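Local coordinates for NAD nucleotidase (Haemophilus influenzae, PDB 3ZTV), which degrades NAD to adenosine and nicotinamide riboside in the periplasm, acting as a zinc-dependent pyrophosphatase and 5'-nucleotidase with broad substrate specificity, at residues N94-L100 and L119-S125; L66-D70 and V223-S227; S462-P467 and K521-K525; N434-Y439 and G512-A518. All blocks are in the same frame, centred on the assembly; numbering follows the deposited sequence.

Contact 1: N94-L100 and L119-S125; sequences NFHYFTL and LKIPVLS
T99 donates its hydroxyl to the backbone of the adjoining strand, OG1 lying 2.6 Å from L124 O and tilted 33° from the carbonyl plane. With OG1 anti to the backbone N (chi1 -157°), the hydroxyl faces 119-125. Water 1 donates to T99 OG1 and to L100 O and pairs with S125 OG, so it links the ends of the two segments beyond the last strand residues. The parallel pairing itself rests on F98, whose N donates to P122 O at 3.0 Å while its O accepts from L124 N at 2.9 Å.

Apolar side chains fill both faces. On one, the CD2 corner of the F98 ring lies 3.8 Å from L119 CD2, and V123 CG2 meets the same corner at the ring edge. I121 spreads its branches over the turn before the strand, CG2 3.7 Å from F95 CB and CD1 3.4 Å from F95 O. On the other face L124 CD1 sits 3.6 Å from Y97 CD1, while Y97 OH is hydrogen-bonded to D144.

The pair closes the beta-alpha-beta unit of strand 97-99, helix 108-116 and strand 123-124, with 123-124 at the margin of the seven-stranded sheet. Strand 63-67 flanks 97-99 on its far side, H67 meeting F98 edge-to-face, and M90 of helix 84-93 packs on F98 and L119.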
loop_
_atom_site.group_PDB
_atom_site.type_symbol
_atom_site.label_atom_id
_atom_site.label_comp_id
_atom_site.label_asym_id
_atom_site.label_seq_id
_atom_site.Cartn_x
_atom_site.Cartn_y
_atom_site.Cartn_z
ATOM N N ASN A 94 12.383 27.967 18.308
ATOM C CA ASN A 94 11.092 28.396 17.769
ATOM C C ASN A 94 10.819 27.878 16.355
ATOM O O ASN A 94 10.388 28.620 15.467
ATOM C CB ASN A 94 10.966 29.922 17.827
ATOM C CG ASN A 94 10.897 30.438 19.247
ATOM O OD1 ASN A 94 11.823 31.093 19.731
ATOM N ND2 ASN A 94 9.804 30.132 19.931
ATOM N N PHE A 95 11.075 26.590 16.154
ATOM C CA PHE A 95 10.667 25.918 14.924
ATOM C C PHE A 95 9.157 26.037 14.712
ATOM O O PHE A 95 8.388 26.010 15.677
ATOM C CB PHE A 95 11.038 24.438 15.009
ATOM C CG PHE A 95 12.514 24.184 14.964
ATOM C CD1 PHE A 95 13.292 24.218 16.116
ATOM C CD2 PHE A 95 13.125 23.909 13.764
ATOM C CE1 PHE A 95 14.660 23.990 16.054
ATOM C CE2 PHE A 95 14.490 23.681 13.700
ATOM C CZ PHE A 95 15.252 23.722 14.847
ATOM N N HIS A 96 8.727 26.144 13.463
ATOM C CA HIS A 96 7.297 26.101 13.165
ATOM C C HIS A 96 6.725 24.683 13.196
ATOM O O HIS A 96 5.585 24.476 13.625
ATOM C CB HIS A 96 7.005 26.711 11.796
ATOM C CG HIS A 96 7.325 28.167 11.697
ATOM N ND1 HIS A 96 6.627 29.147 12.369
ATOM C CD2 HIS A 96 8.273 28.809 10.977
ATOM C CE1 HIS A 96 7.144 30.330 12.076
ATOM N NE2 HIS A 96 8.134 30.152 11.222
ATOM N N TYR A 97 7.500 23.714 12.703
ATOM C CA TYR A 97 7.049 22.319 12.634
ATOM C C TYR A 97 8.185 21.331 12.797
ATOM O O TYR A 97 9.312 21.595 12.369
ATOM C CB TYR A 97 6.342 22.015 11.302
ATOM C CG TYR A 97 5.190 22.952 10.987
ATOM C CD1 TYR A 97 3.937 22.764 11.559
ATOM C CD2 TYR A 97 5.351 24.025 10.113
ATOM C CE1 TYR A 97 2.890 23.625 11.285
ATOM C CE2 TYR A 97 4.304 24.887 9.834
ATOM C CZ TYR A 97 3.081 24.680 10.414
ATOM O OH TYR A 97 2.054 25.545 10.121
ATOM N N PHE A 98 7.857 20.194 13.407
ATOM C CA PHE A 98 8.747 19.051 13.595
ATOM C C PHE A 98 7.985 17.838 13.080
ATOM O O PHE A 98 6.782 17.706 13.350
ATOM C CB PHE A 98 9.002 18.896 15.098
ATOM C CG PHE A 98 9.707 17.616 15.514
ATOM C CD1 PHE A 98 10.989 17.312 15.085
ATOM C CD2 PHE A 98 9.090 16.754 16.415
ATOM C CE1 PHE A 98 11.624 16.147 15.509
ATOM C CE2 PHE A 98 9.725 15.609 16.844
ATOM C CZ PHE A 98 10.991 15.305 16.405
ATOM N N THR A 99 8.648 16.958 12.336
ATOM C CA THR A 99 8.023 15.687 11.959
ATOM C C THR A 99 8.719 14.529 12.687
ATOM O O THR A 99 9.905 14.601 13.006
ATOM C CB THR A 99 7.976 15.466 10.413
ATOM O OG1 THR A 99 6.924 14.545 10.096
ATOM C CG2 THR A 99 9.293 14.932 9.894
ATOM N N LEU A 100 7.961 13.476 12.959
ATOM C CA LEU A 100 8.535 12.292 13.596
ATOM C C LEU A 100 9.500 11.544 12.687
ATOM O O LEU A 100 9.209 11.326 11.507
ATOM C CB LEU A 100 7.419 11.337 14.048
ATOM C CG LEU A 100 6.352 11.897 14.983
ATOM C CD1 LEU A 100 5.269 10.852 15.199
ATOM C CD2 LEU A 100 6.990 12.321 16.305
ATOM N N LEU A 119 7.949 19.429 24.698
ATOM C CA LEU A 119 8.141 20.036 23.375
ATOM C C LEU A 119 6.953 20.918 23.001
ATOM O O LEU A 119 5.804 20.463 23.035
ATOM C CB LEU A 119 8.368 18.945 22.319
ATOM C CG LEU A 119 8.663 19.417 20.898
ATOM C CD1 LEU A 119 10.027 20.072 20.847
ATOM C CD2 LEU A 119 8.588 18.255 19.922
ATOM N N LYS A 120 7.215 22.176 22.658
ATOM C CA LYS A 120 6.140 23.101 22.310
ATOM C C LYS A 120 6.063 23.398 20.807
ATOM O O LYS A 120 5.212 24.174 20.358
ATOM C CB LYS A 120 6.263 24.392 23.125
ATOM C CG LYS A 120 6.191 24.154 24.634
ATOM C CD LYS A 120 4.982 23.289 24.990
ATOM C CE LYS A 120 5.002 22.841 26.442
ATOM N NZ LYS A 120 3.923 21.853 26.733
ATOM N N ILE A 121 6.943 22.772 20.036
ATOM C CA ILE A 121 6.922 22.878 18.581
ATOM C C ILE A 121 5.790 21.996 18.024
ATOM O O ILE A 121 5.716 20.817 18.361
ATOM C CB ILE A 121 8.271 22.389 17.996
ATOM C CG1 ILE A 121 9.462 23.133 18.632
ATOM C CG2 ILE A 121 8.277 22.487 16.482
ATOM C CD1 ILE A 121 9.318 24.656 18.684
ATOM N N PRO A 122 4.918 22.550 17.159
ATOM C CA PRO A 122 3.872 21.707 16.562
ATOM C C PRO A 122 4.440 20.500 15.824
ATOM O O PRO A 122 5.419 20.632 15.079
ATOM C CB PRO A 122 3.191 22.650 15.575
ATOM C CG PRO A 122 3.351 24.006 16.200
ATOM C CD PRO A 122 4.735 23.976 16.826
ATOM N N VAL A 123 3.824 19.336 16.023
ATOM C CA VAL A 123 4.313 18.090 15.442
ATOM C C VAL A 123 3.373 17.618 14.326
ATOM O O VAL A 123 2.142 17.634 14.486
ATOM C CB VAL A 123 4.453 16.984 16.518
ATOM C CG1 VAL A 123 5.052 15.732 15.920
ATOM C CG2 VAL A 123 5.284 17.474 17.702
ATOM N N LEU A 124 3.948 17.191 13.200
ATOM C CA LEU A 124 3.179 16.659 12.071
ATOM C C LEU A 124 3.617 15.247 11.697
ATOM O O LEU A 124 4.820 14.957 11.649
ATOM C CB LEU A 124 3.372 17.548 10.843
ATOM C CG LEU A 124 3.092 19.038 10.982
ATOM C CD1 LEU A 124 3.495 19.766 9.694
ATOM C CD2 LEU A 124 1.633 19.278 11.309
ATOM N N SER A 125 2.649 14.384 11.393
ATOM C CA SER A 125 2.940 13.073 10.810
ATOM C C SER A 125 1.647 12.475 10.263
ATOM O O SER A 125 0.732 12.139 11.029
ATOM C CB SER A 125 3.581 12.120 11.823
ATOM O OG SER A 125 3.997 10.942 11.165
HETATM O O HOH W 1 6.635 11.821 10.577
#

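Contact 2: L66-D70 and V223-S227. With ZN (zinc ion), chain B; ZN (zinc ion), chain C.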
loop_
_atom_site.group_PDB
_atom_site.type_symbol
_atom_site.label_atom_id
_atom_site.label_comp_id
_atom_site.label_asym_id
_atom_site.label_seq_id
_atom_site.Cartn_x
_atom_site.Cartn_y
_atom_site.Cartn_z
ATOM N N LEU A 66 11.892 24.562 10.018
ATOM C CA LEU A 66 11.478 23.153 10.047
ATOM C C LEU A 66 12.537 22.205 10.594
ATOM O O LEU A 66 13.746 22.406 10.394
ATOM C CB LEU A 66 11.122 22.687 8.633
ATOM C CG LEU A 66 10.121 23.540 7.853
ATOM C CD1 LEU A 66 10.052 23.056 6.407
ATOM C CD2 LEU A 66 8.744 23.538 8.501
ATOM N N HIS A 67 12.063 21.149 11.256
ATOM C CA HIS A 67 12.922 20.064 11.734
ATOM C C HIS A 67 12.393 18.739 11.168
ATOM O O HIS A 67 11.253 18.350 11.448
ATOM C CB HIS A 67 12.926 20.030 13.259
ATOM C CG HIS A 67 13.964 19.120 13.843
ATOM N ND1 HIS A 67 14.099 17.791 13.488
ATOM C CD2 HIS A 67 14.916 19.362 14.773
ATOM C CE1 HIS A 67 15.106 17.263 14.167
ATOM N NE2 HIS A 67 15.608 18.190 14.964
ATOM N N ALA A 68 13.181 18.071 10.329
ATOM C CA ALA A 68 12.700 16.878 9.629
ATOM C C ALA A 68 12.882 15.529 10.354
ATOM O O ALA A 68 12.898 14.478 9.695
ATOM C CB ALA A 68 13.287 16.811 8.219
ATOM N N GLY A 69 13.002 15.549 11.684
ATOM C CA GLY A 69 12.950 14.322 12.475
ATOM C C GLY A 69 14.269 13.771 12.994
ATOM O O GLY A 69 15.356 14.269 12.661
ATOM N N ASP A 70 14.168 12.755 13.854
ATOM C CA ASP A 70 15.300 12.232 14.635
ATOM C C ASP A 70 15.983 13.351 15.436
ATOM O O ASP A 70 17.202 13.605 15.332
ATOM C CB ASP A 70 16.330 11.515 13.765
ATOM C CG ASP A 70 15.935 10.087 13.396
ATOM O OD1 ASP A 70 14.878 9.574 13.841
ATOM O OD2 ASP A 70 16.727 9.483 12.642
ATOM N N VAL A 223 11.248 18.416 2.142
ATOM C CA VAL A 223 12.296 18.694 3.116
ATOM C C VAL A 223 12.573 17.380 3.829
ATOM O O VAL A 223 11.664 16.799 4.437
ATOM C CB VAL A 223 11.824 19.777 4.121
ATOM C CG1 VAL A 223 12.925 20.111 5.141
ATOM C CG2 VAL A 223 11.355 21.038 3.374
ATOM N N THR A 224 13.813 16.907 3.724
ATOM C CA THR A 224 14.159 15.511 3.997
ATOM C C THR A 224 14.913 15.264 5.306
ATOM O O THR A 224 15.774 16.063 5.713
ATOM C CB THR A 224 15.014 14.971 2.832
ATOM O OG1 THR A 224 14.244 15.018 1.624
ATOM C CG2 THR A 224 15.491 13.558 3.056
ATOM N N GLY A 225 14.590 14.130 5.925
ATOM C CA GLY A 225 15.422 13.533 6.953
ATOM C C GLY A 225 15.582 12.042 6.750
ATOM O O GLY A 225 14.938 11.450 5.878
ATOM N N ASP A 226 16.456 11.465 7.572
ATOM C CA ASP A 226 16.747 10.023 7.710
ATOM C C ASP A 226 18.028 9.529 7.072
ATOM O O ASP A 226 18.682 8.644 7.634
ATOM C CB ASP A 226 15.587 9.087 7.330
ATOM C CG ASP A 226 15.837 7.642 7.786
ATOM O OD1 ASP A 226 15.931 7.384 9.003
ATOM O OD2 ASP A 226 15.952 6.733 6.930
ATOM N N SER A 227 18.363 10.054 5.897
ATOM C CA SER A 227 19.542 9.596 5.166
ATOM C C SER A 227 20.857 10.263 5.598
ATOM O O SER A 227 21.931 9.729 5.322
ATOM C CB SER A 227 19.328 9.743 3.647
ATOM O OG SER A 227 18.539 10.889 3.299
HETATM ZN ZN ZN B . 16.109 8.530 10.813
HETATM ZN ZN ZN C . 18.849 9.994 11.699
HETATM O O HOH W 2 18.103 8.384 10.643
#
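L66 and V223 meet through methyl groups, L66 CD1 and V223 CG2 being 3.9 Å apart where the two side chains cross at about a right angle. This is the close-packed end of the contact. A68 comes next, pressing its CB to 3.6 Å from T224 O and 3.8 Å from G225 N, so a single methyl fills the gap between the two backbones. G225 has no side chain, and A68 O takes up the side on which a CB would point. L201 of strand 198-203 touches both A68 and V223 and extends the apolar filling.

Strands 63-67 and 221-224 belong to different mixed sheets, and the loops that follow them carry metal ligands, the arrangement of the calcineurin-like phosphoesterase fold with its two-metal centre at the carboxyl ends of the strands. Here the two segments diverge. G69 N bonds H67 ND1 in the plane of the imidazole, which probably helps hold the turn before D70.

Beyond it, D70 OD2 and D226 OD1 stay 4.3 Å apart and are joined through zinc. D70 OD2 bridges both ions, at 2.2 Å from zinc of chain B and 2.4 Å from zinc of chain C, and D226 OD1 binds the first at 2.1 Å. N102 completes the protein ligands seen at zinc B, D20 and H22 those at zinc C. Water 2 also bridges the ions and donates to D226 O. The second carboxylate oxygens are held elsewhere: D70 OD1 accepts from H103 N, and D226 OD2 forms a salt bridge with K163.

Contact 3: S462-P467 and K521-K525. With ADN (adenosine), chain D.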
loop_
_atom_site.group_PDB
_atom_site.type_symbol
_atom_site.label_atom_id
_atom_site.label_comp_id
_atom_site.label_asym_id
_atom_site.label_seq_id
_atom_site.Cartn_x
_atom_site.Cartn_y
_atom_site.Cartn_z
ATOM N N SER A 462 46.197 -7.793 11.793
ATOM C CA SER A 462 46.050 -7.584 13.229
ATOM C C SER A 462 45.204 -8.660 13.903
ATOM O O SER A 462 44.152 -9.043 13.391
ATOM C CB SER A 462 45.430 -6.205 13.487
ATOM O OG SER A 462 44.975 -6.067 14.823
ATOM N N THR A 463 45.656 -9.124 15.064
ATOM C CA THR A 463 44.904 -10.110 15.835
ATOM C C THR A 463 43.554 -9.552 16.266
ATOM O O THR A 463 42.656 -10.307 16.645
ATOM C CB THR A 463 45.677 -10.558 17.087
ATOM O OG1 THR A 463 46.065 -9.404 17.842
ATOM C CG2 THR A 463 46.916 -11.352 16.697
ATOM N N GLY A 464 43.407 -8.232 16.207
ATOM C CA GLY A 464 42.161 -7.590 16.593
ATOM C C GLY A 464 40.984 -7.935 15.696
ATOM O O GLY A 464 39.838 -7.627 16.028
ATOM N N ALA A 465 41.256 -8.568 14.557
ATOM C CA ALA A 465 40.190 -8.973 13.640
ATOM C C ALA A 465 39.410 -10.198 14.121
ATOM O O ALA A 465 38.333 -10.493 13.600
ATOM C CB ALA A 465 40.755 -9.231 12.249
ATOM N N PHE A 466 39.941 -10.925 15.097
ATOM C CA PHE A 466 39.341 -12.206 15.456
ATOM C C PHE A 466 37.880 -12.029 15.875
ATOM O O PHE A 466 37.583 -11.217 16.747
ATOM C CB PHE A 466 40.145 -12.914 16.546
ATOM C CG PHE A 466 39.861 -14.383 16.619
ATOM C CD1 PHE A 466 38.787 -14.858 17.353
ATOM C CD2 PHE A 466 40.653 -15.284 15.919
ATOM C CE1 PHE A 466 38.510 -16.213 17.405
ATOM C CE2 PHE A 466 40.379 -16.641 15.965
ATOM C CZ PHE A 466 39.303 -17.103 16.713
ATOM N N PRO A 467 36.957 -12.797 15.256
ATOM C CA PRO A 467 35.520 -12.558 15.426
ATOM C C PRO A 467 34.858 -13.357 16.547
ATOM O O PRO A 467 35.160 -14.537 16.745
ATOM C CB PRO A 467 34.950 -13.009 14.081
ATOM C CG PRO A 467 35.822 -14.171 13.709
ATOM C CD PRO A 467 37.216 -13.804 14.208
ATOM N N LYS A 521 37.053 -3.183 6.896
ATOM C CA LYS A 521 38.284 -3.004 7.656
ATOM C C LYS A 521 38.628 -4.285 8.423
ATOM O O LYS A 521 37.788 -5.179 8.563
ATOM C CB LYS A 521 38.162 -1.819 8.616
ATOM C CG LYS A 521 37.832 -0.500 7.938
ATOM C CD LYS A 521 38.989 -0.000 7.100
ATOM C CE LYS A 521 38.600 1.262 6.345
ATOM N NZ LYS A 521 37.955 2.256 7.250
ATOM N N ASP A 522 39.865 -4.372 8.905
ATOM C CA ASP A 522 40.339 -5.543 9.645
ATOM C C ASP A 522 40.195 -6.843 8.846
ATOM O O ASP A 522 40.008 -7.918 9.417
ATOM C CB ASP A 522 39.623 -5.660 10.996
ATOM C CG ASP A 522 40.555 -5.419 12.177
ATOM O OD1 ASP A 522 41.698 -4.954 11.956
ATOM O OD2 ASP A 522 40.154 -5.687 13.328
ATOM N N GLY A 523 40.273 -6.738 7.525
ATOM C CA GLY A 523 40.241 -7.910 6.667
ATOM C C GLY A 523 38.893 -8.591 6.504
ATOM O O GLY A 523 38.823 -9.714 6.007
ATOM N N TYR A 524 37.818 -7.919 6.911
ATOM C CA TYR A 524 36.472 -8.455 6.746
ATOM C C TYR A 524 36.027 -8.300 5.287
ATOM O O TYR A 524 35.080 -7.573 4.975
ATOM C CB TYR A 524 35.502 -7.770 7.717
ATOM C CG TYR A 524 35.594 -8.284 9.147
ATOM C CD1 TYR A 524 36.764 -8.138 9.892
ATOM C CD2 TYR A 524 34.510 -8.909 9.751
ATOM C CE1 TYR A 524 36.842 -8.605 11.201
ATOM C CE2 TYR A 524 34.577 -9.379 11.048
ATOM C CZ TYR A 524 35.744 -9.233 11.765
ATOM O OH TYR A 524 35.800 -9.704 13.051
ATOM N N LYS A 525 36.720 -9.008 4.398
ATOM C CA LYS A 525 36.534 -8.865 2.954
ATOM C C LYS A 525 35.079 -8.983 2.514
ATOM O O LYS A 525 34.598 -8.176 1.712
ATOM C CB LYS A 525 37.400 -9.878 2.191
ATOM C CG LYS A 525 38.896 -9.631 2.323
ATOM C CD LYS A 525 39.708 -10.634 1.515
ATOM C CE LYS A 525 41.203 -10.404 1.695
ATOM N NZ LYS A 525 42.011 -11.515 1.124
HETATM O "O5'" ADN D . 45.028 -1.108 16.831
HETATM C "C5'" ADN D . 44.339 -1.374 15.608
HETATM C "C4'" ADN D . 43.244 -2.400 15.875
HETATM O "O4'" ADN D . 42.224 -1.829 16.700
HETATM C "C3'" ADN D . 42.548 -2.868 14.612
HETATM O "O3'" ADN D . 43.196 -4.017 14.057
HETATM C "C2'" ADN D . 41.149 -3.198 15.093
HETATM O "O2'" ADN D . 41.073 -4.549 15.564
HETATM C "C1'" ADN D . 40.934 -2.270 16.273
HETATM N N9 ADN D . 40.136 -1.102 15.840
HETATM C C8 ADN D . 40.594 0.079 15.377
HETATM N N7 ADN D . 39.560 0.913 15.079
HETATM C C5 ADN D . 38.412 0.253 15.350
HETATM C C6 ADN D . 36.958 0.526 15.279
HETATM N N6 ADN D . 36.470 1.707 14.835
HETATM N N1 ADN D . 36.118 -0.451 15.672
HETATM C C2 ADN D . 36.558 -1.640 16.121
HETATM N N3 ADN D . 37.857 -1.957 16.213
HETATM C C4 ADN D . 38.808 -1.066 15.856
#
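S462 and D522 grip one ribose hydroxyl of the adenosine from the two segments: O3' accepts from S462 OG at 2.8 Å and donates to D522 OD1 at 2.7 Å. The other carboxylate oxygen, D522 OD2, accepts from O2' at 2.7 Å, so the aspartate holds both hydroxyls at once, which should limit rotation of the sugar. S462 OG also accepts from G464 N at 3.0 Å in an ST turn, which probably orients the hydroxyl toward O3'. G464, in a short 3-10 turn, passes close beside O2', and the absence of a side chain there lets the ribose approach.

Both segments are loops of the 5'-nucleotidase C-terminal domain, one running from helix 443-460 into strand 467-470, the other joining helices 515-518 and 525-530; together they contribute to the ribose side of the nucleoside pocket. N408 adds a weak hydrogen bond to D522 OD2.

Away from the ligand, A465 makes the link. Its CB rests 3.2 Å from D522 O, and its carbonyl receives Y524 OH at 2.7 Å, the donor tilted 29° from the carbonyl plane. The tyrosine ring presents its edge to A465 O, with CE1 4.1 Å from A465 CB and OH alongside P467 CB. V449 and A453 of helix 443-460 also pack on Y524.

Contact 4: N434-Y439 and G512-A518. With ADN (adenosine), chain D.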
loop_
_atom_site.group_PDB
_atom_site.type_symbol
_atom_site.label_atom_id
_atom_site.label_comp_id
_atom_site.label_asym_id
_atom_site.label_seq_id
_atom_site.Cartn_x
_atom_site.Cartn_y
_atom_site.Cartn_z
ATOM N N ASN A 434 31.714 3.591 17.077
ATOM C CA ASN A 434 31.000 2.833 16.051
ATOM C C ASN A 434 29.497 2.887 16.245
ATOM O O ASN A 434 29.014 3.086 17.359
ATOM C CB ASN A 434 31.412 1.361 16.070
ATOM C CG ASN A 434 32.866 1.150 15.734
ATOM O OD1 ASN A 434 33.435 1.837 14.885
ATOM N ND2 ASN A 434 33.483 0.183 16.403
ATOM N N THR A 435 28.761 2.686 15.153
ATOM C CA THR A 435 27.326 2.456 15.238
ATOM C C THR A 435 27.048 1.044 14.731
ATOM O O THR A 435 27.889 0.436 14.069
ATOM C CB THR A 435 26.533 3.463 14.384
ATOM O OG1 THR A 435 27.071 3.473 13.059
ATOM C CG2 THR A 435 26.613 4.868 14.982
ATOM N N LEU A 436 25.861 0.538 15.030
ATOM C CA LEU A 436 25.442 -0.775 14.553
ATOM C C LEU A 436 25.035 -0.701 13.079
ATOM O O LEU A 436 24.277 0.194 12.679
ATOM C CB LEU A 436 24.277 -1.279 15.397
ATOM C CG LEU A 436 23.667 -2.635 15.036
ATOM C CD1 LEU A 436 24.653 -3.768 15.263
ATOM C CD2 LEU A 436 22.422 -2.860 15.870
ATOM N N TYR A 437 25.528 -1.650 12.283
ATOM C CA TYR A 437 25.305 -1.702 10.838
ATOM C C TYR A 437 24.765 -3.097 10.501
ATOM O O TYR A 437 25.274 -4.091 11.031
ATOM C CB TYR A 437 26.640 -1.482 10.111
ATOM C CG TYR A 437 26.486 -1.071 8.662
ATOM C CD1 TYR A 437 26.182 -2.005 7.681
ATOM C CD2 TYR A 437 26.612 0.259 8.283
ATOM C CE1 TYR A 437 26.017 -1.625 6.357
ATOM C CE2 TYR A 437 26.446 0.645 6.968
ATOM C CZ TYR A 437 26.150 -0.303 6.010
ATOM O OH TYR A 437 25.982 0.068 4.690
ATOM N N THR A 438 23.748 -3.199 9.644
ATOM C CA THR A 438 23.224 -4.523 9.289
ATOM C C THR A 438 23.301 -4.836 7.804
ATOM O O THR A 438 23.258 -3.940 6.959
ATOM C CB THR A 438 21.755 -4.751 9.762
ATOM O OG1 THR A 438 20.859 -3.905 9.024
ATOM C CG2 THR A 438 21.605 -4.484 11.253
ATOM N N TYR A 439 23.395 -6.132 7.511
ATOM C CA TYR A 439 23.263 -6.676 6.166
ATOM C C TYR A 439 22.292 -7.845 6.200
ATOM O O TYR A 439 22.172 -8.539 7.210
ATOM C CB TYR A 439 24.597 -7.221 5.660
ATOM C CG TYR A 439 25.652 -6.188 5.341
ATOM C CD1 TYR A 439 25.484 -5.294 4.289
ATOM C CD2 TYR A 439 26.844 -6.134 6.063
ATOM C CE1 TYR A 439 26.449 -4.362 3.985
ATOM C CE2 TYR A 439 27.823 -5.205 5.759
ATOM C CZ TYR A 439 27.617 -4.324 4.713
ATOM O OH TYR A 439 28.573 -3.394 4.406
ATOM N N GLY A 512 24.055 -8.207 12.207
ATOM C CA GLY A 512 24.527 -6.927 12.712
ATOM C C GLY A 512 26.009 -6.958 13.029
ATOM O O GLY A 512 26.534 -7.962 13.520
ATOM N N THR A 513 26.695 -5.853 12.761
ATOM C CA THR A 513 28.111 -5.732 13.092
ATOM C C THR A 513 28.404 -4.252 13.355
ATOM O O THR A 513 27.483 -3.439 13.329
ATOM C CB THR A 513 28.985 -6.329 11.981
ATOM O OG1 THR A 513 30.336 -6.440 12.434
ATOM C CG2 THR A 513 28.938 -5.471 10.734
ATOM N N ASN A 514 29.653 -3.896 13.637
ATOM C CA ASN A 514 29.962 -2.485 13.836
ATOM C C ASN A 514 30.315 -1.832 12.497
ATOM O O ASN A 514 30.709 -2.508 11.551
ATOM C CB ASN A 514 31.054 -2.268 14.897
ATOM C CG ASN A 514 32.403 -2.775 14.460
ATOM O OD1 ASN A 514 32.970 -2.290 13.485
ATOM N ND2 ASN A 514 32.934 -3.753 15.190
ATOM N N ALA A 515 30.172 -0.511 12.432
ATOM C CA ALA A 515 30.368 0.231 11.192
ATOM C C ALA A 515 31.783 0.107 10.629
ATOM O O ALA A 515 31.977 0.166 9.417
ATOM C CB ALA A 515 30.006 1.689 11.405
ATOM N N TYR A 516 32.761 -0.062 11.514
ATOM C CA TYR A 516 34.159 -0.193 11.113
ATOM C C TYR A 516 34.389 -1.439 10.254
ATOM O O TYR A 516 34.829 -1.340 9.115
ATOM C CB TYR A 516 35.046 -0.184 12.368
ATOM C CG TYR A 516 36.523 -0.481 12.185
ATOM C CD1 TYR A 516 37.417 0.505 11.776
ATOM C CD2 TYR A 516 37.030 -1.741 12.476
ATOM C CE1 TYR A 516 38.773 0.224 11.640
ATOM C CE2 TYR A 516 38.372 -2.028 12.342
ATOM C CZ TYR A 516 39.241 -1.047 11.924
ATOM O OH TYR A 516 40.581 -1.344 11.795
ATOM N N VAL A 517 34.074 -2.620 10.776
ATOM C CA VAL A 517 34.254 -3.823 9.956
ATOM C C VAL A 517 33.207 -3.975 8.843
ATOM O O VAL A 517 33.439 -4.679 7.858
ATOM C CB VAL A 517 34.344 -5.117 10.795
ATOM C CG1 VAL A 517 35.528 -5.043 11.753
ATOM C CG2 VAL A 517 33.055 -5.371 11.546
ATOM N N ALA A 518 32.069 -3.301 8.976
ATOM C CA ALA A 518 31.048 -3.353 7.926
ATOM C C ALA A 518 31.581 -2.838 6.583
ATOM O O ALA A 518 31.122 -3.257 5.523
ATOM C CB ALA A 518 29.822 -2.569 8.341
HETATM O "O5'" ADN D . 45.028 -1.108 16.831
HETATM C "C5'" ADN D . 44.339 -1.374 15.608
HETATM C "C4'" ADN D . 43.244 -2.400 15.875
HETATM O "O4'" ADN D . 42.224 -1.829 16.700
HETATM C "C3'" ADN D . 42.548 -2.868 14.612
HETATM O "O3'" ADN D . 43.196 -4.017 14.057
HETATM C "C2'" ADN D . 41.149 -3.198 15.093
HETATM O "O2'" ADN D . 41.073 -4.549 15.564
HETATM C "C1'" ADN D . 40.934 -2.270 16.273
HETATM N N9 ADN D . 40.136 -1.102 15.840
HETATM C C8 ADN D . 40.594 0.079 15.377
HETATM N N7 ADN D . 39.560 0.913 15.079
HETATM C C5 ADN D . 38.412 0.253 15.350
HETATM C C6 ADN D . 36.958 0.526 15.279
HETATM N N6 ADN D . 36.470 1.707 14.835
HETATM N N1 ADN D . 36.118 -0.451 15.672
HETATM C C2 ADN D . 36.558 -1.640 16.121
HETATM N N3 ADN D . 37.857 -1.957 16.213
HETATM C C4 ADN D . 38.808 -1.066 15.856
#
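The adenine end of the nucleoside pocket is built where strand 435-439 pairs antiparallel with strand 512-514, which runs on into the short helix 515-518. Y437 and T513 form the hydrogen-bonded pair, Y437 N to T513 O and T513 N to Y437 O both measuring 2.8 Å. Towards the pocket the pairing gives way to a weak bond from A515 N to T435 O.

N434 stands just ahead of the strand, its CB and amide packed against the N514 side chain. Its amide matches the edge of the base: OD1 accepts from adenosine N6 at 3.0 Å and ND2 donates to N1 at 2.8 Å, with N-H...acceptor angles of 170° and 172°. N514 caps the helix. Its CG sits between the backbone N and the carbonyl carbon (chi1 68°), which brings OD1 within 2.9 Å of V517 N; Q407 and N408 hold its ND2.

Y516 lies over the base, its ring facing adenine with C5 above the ring centre and CG 3.3 Å from C6. At the other end of the helix A518 CB lies 3.7 Å from Y437 CG. Y439 OH donates to A518 O at 2.8 Å, from above the carbonyl plane.

F432 belongs to the same pocket; an aromatic ring stacked on the base is typical of nucleoside binding by the 5'-nucleotidase C-terminal domain.

Contacts 1 and 2 lie in the metallophosphoesterase part of the chain, their centres 11 Å apart, and share the sheet in which strands 63-67 and 97-99 are neighbours. The chain visits 66-70 first, completes contact 1, and reaches 223-227 last. Contacts 3 and 4 follow in the C-terminal domain, with centres 13 Å apart; their segments alternate along the sequence, and both touch the adenosine, one at the ribose and the other at the base. Contact 4 lies about 10 Å from contact 2 between nearest atoms, against about 18 Å for contact 3. Metal centre and nucleoside pocket thus belong to separate domains that probably act together in hydrolysis.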